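Pyrrolidone-carboxylate peptidase (Deinococcus radiodurans R1, PDB 5Z48) removes N-terminal pyroglutamyl (5-oxoproline) groups from polypeptides, acting as a cytoplasmic cysteine exopeptidase of the peptidase C15 family. Local coordinates at residues L7-E12 / V68-L73. Sequence-based numbering, arbitrary orientation.
With PCA (pyroglutamic acid), chain I.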
loop_
_atom_site.group_PDB
_atom_site.type_symbol
_atom_site.label_atom_id
_atom_site.label_comp_id
_atom_site.label_asym_id
_atom_site.label_seq_id
_atom_site.Cartn_x
_atom_site.Cartn_y
_atom_site.Cartn_z
ATOM N N LEU B 7 18.220 -20.445 21.373
ATOM C CA LEU B 7 17.013 -21.149 20.936
ATOM C C LEU B 7 16.400 -20.407 19.763
ATOM O O LEU B 7 16.067 -19.237 19.892
ATOM C CB LEU B 7 16.007 -21.251 22.089
ATOM C CG LEU B 7 14.624 -21.828 21.723
ATOM C CD1 LEU B 7 14.765 -23.267 21.267
ATOM C CD2 LEU B 7 13.662 -21.754 22.945
ATOM N N LEU B 8 16.249 -21.078 18.620
ATOM C CA LEU B 8 15.701 -20.482 17.405
ATOM C C LEU B 8 14.430 -21.221 17.040
ATOM O O LEU B 8 14.460 -22.432 16.899
ATOM C CB LEU B 8 16.720 -20.592 16.270
ATOM C CG LEU B 8 16.224 -20.179 14.876
ATOM C CD1 LEU B 8 15.763 -18.694 14.852
ATOM C CD2 LEU B 8 17.326 -20.396 13.846
ATOM N N THR B 9 13.285 -20.514 16.943
ATOM C CA THR B 9 12.057 -21.215 16.554
ATOM C C THR B 9 11.481 -20.633 15.267
ATOM O O THR B 9 11.712 -19.475 14.934
ATOM C CB THR B 9 10.993 -21.172 17.662
ATOM O OG1 THR B 9 10.526 -19.823 17.875
ATOM C CG2 THR B 9 11.558 -21.665 18.972
ATOM N N GLY B 10 10.741 -21.477 14.544
ATOM C CA GLY B 10 9.920 -21.043 13.423
ATOM C C GLY B 10 8.547 -21.675 13.567
ATOM O O GLY B 10 8.308 -22.460 14.477
ATOM N N PHE B 11 7.649 -21.296 12.659
ATOM C CA PHE B 11 6.285 -21.809 12.681
ATOM C C PHE B 11 5.989 -22.647 11.436
ATOM O O PHE B 11 6.555 -22.417 10.362
ATOM C CB PHE B 11 5.227 -20.659 12.752
ATOM C CG PHE B 11 4.962 -20.145 14.123
ATOM C CD1 PHE B 11 4.150 -20.839 14.992
ATOM C CD2 PHE B 11 5.526 -18.930 14.551
ATOM C CE1 PHE B 11 3.867 -20.362 16.261
ATOM C CE2 PHE B 11 5.237 -18.422 15.837
ATOM C CZ PHE B 11 4.424 -19.142 16.697
ATOM N N GLU B 12 5.046 -23.595 11.575
ATOM C CA GLU B 12 4.496 -24.381 10.444
ATOM C C GLU B 12 3.678 -23.517 9.470
ATOM O O GLU B 12 3.279 -22.392 9.795
ATOM C CB GLU B 12 3.611 -25.494 10.972
ATOM C CG GLU B 12 4.316 -26.428 11.925
ATOM C CD GLU B 12 3.389 -27.493 12.508
ATOM O OE1 GLU B 12 2.185 -27.533 12.175
ATOM O OE2 GLU B 12 3.877 -28.268 13.359
ATOM N N VAL B 68 17.039 -16.164 23.049
ATOM C CA VAL B 68 15.851 -16.736 22.412
ATOM C C VAL B 68 15.474 -15.867 21.220
ATOM O O VAL B 68 15.174 -14.669 21.378
ATOM C CB VAL B 68 14.671 -16.853 23.400
ATOM C CG1 VAL B 68 13.417 -17.403 22.733
ATOM C CG2 VAL B 68 15.085 -17.679 24.635
ATOM N N LEU B 69 15.489 -16.468 20.025
ATOM C CA LEU B 69 15.078 -15.817 18.776
ATOM C C LEU B 69 13.861 -16.542 18.191
ATOM O O LEU B 69 13.982 -17.618 17.596
ATOM C CB LEU B 69 16.249 -15.765 17.780
ATOM C CG LEU B 69 15.959 -14.999 16.472
ATOM C CD1 LEU B 69 15.477 -13.585 16.715
ATOM C CD2 LEU B 69 17.243 -14.927 15.628
ATOM N N LEU B 70 12.666 -15.969 18.359
ATOM C CA LEU B 70 11.441 -16.541 17.826
ATOM C C LEU B 70 11.176 -15.905 16.457
ATOM O O LEU B 70 11.266 -14.669 16.335
ATOM C CB LEU B 70 10.284 -16.226 18.768
ATOM C CG LEU B 70 10.516 -16.531 20.260
ATOM C CD1 LEU B 70 9.322 -15.873 21.044
ATOM C CD2 LEU B 70 10.581 -18.005 20.552
ATOM N N THR B 71 10.862 -16.714 15.448
ATOM C CA THR B 71 10.622 -16.163 14.111
ATOM C C THR B 71 9.282 -16.642 13.537
ATOM O O THR B 71 8.735 -17.696 13.906
ATOM C CB THR B 71 11.769 -16.499 13.117
ATOM O OG1 THR B 71 11.716 -17.853 12.680
ATOM C CG2 THR B 71 13.125 -16.252 13.778
ATOM N N GLY B 72 8.788 -15.881 12.551
ATOM C CA GLY B 72 7.502 -16.207 11.960
ATOM C C GLY B 72 7.314 -15.395 10.699
ATOM O O GLY B 72 8.024 -14.403 10.465
ATOM N N LEU B 73 6.310 -15.815 9.911
ATOM C CA LEU B 73 5.952 -15.137 8.660
ATOM C C LEU B 73 5.077 -13.906 8.908
ATOM O O LEU B 73 4.127 -13.950 9.685
ATOM C CB LEU B 73 5.208 -16.119 7.771
ATOM C CG LEU B 73 4.559 -15.600 6.479
ATOM C CD1 LEU B 73 5.576 -15.063 5.488
ATOM C CD2 LEU B 73 3.733 -16.719 5.837
HETATM N N PCA I . 2.870 -15.885 11.256
HETATM C CA PCA I . 1.637 -15.782 12.030
HETATM C CB PCA I . 1.464 -17.100 12.804
HETATM C CG PCA I . 2.557 -18.064 12.340
HETATM C CD PCA I . 3.408 -17.206 11.440
HETATM O OE PCA I . 4.445 -17.634 10.922
HETATM C C PCA I . 1.670 -14.517 12.910
HETATM O O PCA I . 1.116 -14.450 14.012
HETATM O OXT PCA I . 2.317 -13.499 12.533
HETATM O O HOH W 1 8.477 -19.157 16.160
#
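Thr-9 O is gripped twice from Thr-71: OG1 donates to it in the carbonyl plane, on a lone pair, at 2.8 Å, while the backbone N of Thr-71 reaches the same Thr-9 O from above that plane. The setting is a pair of neighbouring parallel strands in the central, mixed sheet of an alpha/beta fold; as is usual where such strands run parallel, the binding site lies at their C-terminal ends. Earlier in the pairing, Leu-69 bonds both ways, its N to Leu-7 O (2.8 Å, nearly straight at 170°) and its O receiving Thr-9 N. With chi1 at 76°, Thr-71 OG1 lies between its own backbone N and carbonyl carbon, and the methyl CG2 is turned to Leu-8 CD1, 3.8 Å away. A valine at this position would probably leave Thr-9 O without its in-plane donor, held by the backbone N alone. On the other face of the sheet Thr-9 and Leu-70 lie side by side, OG1 of Thr-9 3.2 Å from CD2 of Leu-70. On this same face a water joins the strands, bonded to Thr-9 OG1 and donating to Thr-71 O at 2.7 Å. The strand ends then form part of the pyroglutamate pocket, which Asn-20, Cys-146 and His-171 help complete. Gly-72 passes close to the lactam oxygen, where a side chain would be crowded. Leu-73 holds the lactam through its backbone, N donating to OE and O accepting from the ligand N, while CG of the pyroglutamate lies over one face of the Phe-11 ring, 3.6 Å from Phe-11 CG.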